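Local coordinates for protein probable M18 family aminopeptidase 1 (Thermotoga maritima, PDB 2GLF) that probably acts as a metal-dependent aminopeptidase of the M18 family, removing residues from the amino terminus of peptides, at residues A[327-331]-A[344-348]. Numbering follows the deposited sequence.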
loop_
_atom_site.group_PDB
_atom_site.type_symbol
_atom_site.label_atom_id
_atom_site.label_comp_id
_atom_site.label_asym_id
_atom_site.label_seq_id
_atom_site.Cartn_x
_atom_site.Cartn_y
_atom_site.Cartn_z
ATOM N N VAL A 327 22.594 -20.184 -29.882
ATOM C CA VAL A 327 23.450 -19.444 -28.959
ATOM C C VAL A 327 23.005 -19.472 -27.504
ATOM O O VAL A 327 21.826 -19.638 -27.204
ATOM C CB VAL A 327 23.527 -17.966 -29.370
ATOM C CG1 VAL A 327 24.048 -17.833 -30.797
ATOM C CG2 VAL A 327 22.145 -17.339 -29.252
ATOM N N CYS A 328 23.963 -19.301 -26.603
ATOM C CA CYS A 328 23.668 -19.259 -25.178
ATOM C C CYS A 328 24.090 -17.872 -24.705
ATOM O O CYS A 328 24.569 -17.060 -25.502
ATOM C CB CYS A 328 24.438 -20.341 -24.418
ATOM S SG CYS A 328 26.226 -20.267 -24.653
ATOM N N ALA A 329 23.915 -17.600 -23.415
ATOM C CA ALA A 329 24.254 -16.296 -22.865
ATOM C C ALA A 329 25.580 -16.321 -22.133
ATOM O O ALA A 329 25.787 -17.142 -21.251
ATOM C CB ALA A 329 23.151 -15.838 -21.928
ATOM N N ALA A 330 26.484 -15.428 -22.512
ATOM C CA ALA A 330 27.787 -15.338 -21.866
ATOM C C ALA A 330 27.602 -14.452 -20.634
ATOM O O ALA A 330 26.585 -13.764 -20.526
ATOM C CB ALA A 330 28.792 -14.721 -22.816
ATOM N N VAL A 331 28.549 -14.456 -19.698
ATOM C CA VAL A 331 28.359 -13.613 -18.523
ATOM C C VAL A 331 28.613 -12.166 -18.897
ATOM O O VAL A 331 29.618 -11.839 -19.528
ATOM C CB VAL A 331 29.286 -13.993 -17.332
ATOM C CG1 VAL A 331 29.088 -15.451 -16.951
ATOM C CG2 VAL A 331 30.713 -13.729 -17.688
ATOM N N ALA A 344 28.370 -21.259 -16.263
ATOM C CA ALA A 344 28.078 -20.210 -17.240
ATOM C C ALA A 344 29.223 -20.052 -18.234
ATOM O O ALA A 344 30.394 -20.150 -17.876
ATOM C CB ALA A 344 27.838 -18.900 -16.526
ATOM N N PRO A 345 28.897 -19.798 -19.504
ATOM C CA PRO A 345 29.937 -19.633 -20.518
ATOM C C PRO A 345 30.598 -18.262 -20.485
ATOM O O PRO A 345 29.973 -17.267 -20.107
ATOM C CB PRO A 345 29.179 -19.863 -21.815
ATOM C CG PRO A 345 27.849 -19.253 -21.508
ATOM C CD PRO A 345 27.559 -19.786 -20.120
ATOM N N LYS A 346 31.866 -18.222 -20.889
ATOM C CA LYS A 346 32.636 -16.982 -20.947
ATOM C C LYS A 346 33.053 -16.792 -22.407
ATOM O O LYS A 346 33.323 -17.775 -23.112
ATOM C CB LYS A 346 33.889 -17.088 -20.073
ATOM C CG LYS A 346 33.638 -17.429 -18.620
ATOM C CD LYS A 346 33.045 -16.257 -17.862
ATOM C CE LYS A 346 33.842 -15.982 -16.597
ATOM N NZ LYS A 346 35.253 -15.678 -16.940
ATOM N N LEU A 347 33.105 -15.537 -22.858
ATOM C CA LEU A 347 33.499 -15.231 -24.236
ATOM C C LEU A 347 34.931 -15.667 -24.543
ATOM O O LEU A 347 35.840 -15.441 -23.752
ATOM C CB LEU A 347 33.384 -13.729 -24.509
ATOM C CG LEU A 347 32.000 -13.089 -24.552
ATOM C CD1 LEU A 347 32.157 -11.574 -24.598
ATOM C CD2 LEU A 347 31.237 -13.592 -25.764
ATOM N N GLY A 348 35.123 -16.291 -25.699
ATOM C CA GLY A 348 36.450 -16.727 -26.094
ATOM C C GLY A 348 36.962 -18.004 -25.449
ATOM O O GLY A 348 38.140 -18.348 -25.601
HETATM O O HOH W 1 31.716 -13.811 -21.005
#
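The carbonyl oxygen of Pro345 receives two groups from residues 330-331: Val331 N donates a hydrogen bond to Pro345 O at 3.2 Å, and the CA-H of Ala330 approaches the same oxygen. The amide hydrogen of Val331 points somewhat off the acceptor, with 140° at the hydrogen, although the nitrogen lies almost straight out from the carbonyl, at 168°. A water bridges the next backbone groups, donating to Val331 O and accepting from Leu347 N at 2.9 Å. The ring of Pro345 lies against residues 328-329, its CG 3.7 Å from Cys328 SG and also close to the carbonyl oxygen of Ala329. With chi1 at 56°, Cys328 SG sits between its own backbone N and carbonyl carbon, a setting that brings it to the ring. Residues 327-331 run off the end of strand 321-329, an inner strand of the large mixed sheet of the M18 peptidase fold, and 344-348 belong to the connection leading to strand 351-354; the two segments run nearly at right angles. Strand 414-421, the sheet neighbour, contributes Ala420, which packs on both Cys328 and Pro345, and a bound manganese ion lies about 9 Å from the Cys328 side chain. Val331 splits its methyls between two partners, CG1 meeting Ala344 CB at 3.7 Å and CG2 resting on the bent aliphatic chain of Lys346 at CD. Cut back to an alanine here, the side chain would lose both methyls, which is likely to open a gap beside Ala344 CB and leave the lysine chain freer to shift. Beyond the valine the lysine chain ends at NZ, which hydrogen-bonds OE1 of Gln110 of the second subunit, while Leu347 CD2 touches Ala330 CB at 4.0 Å.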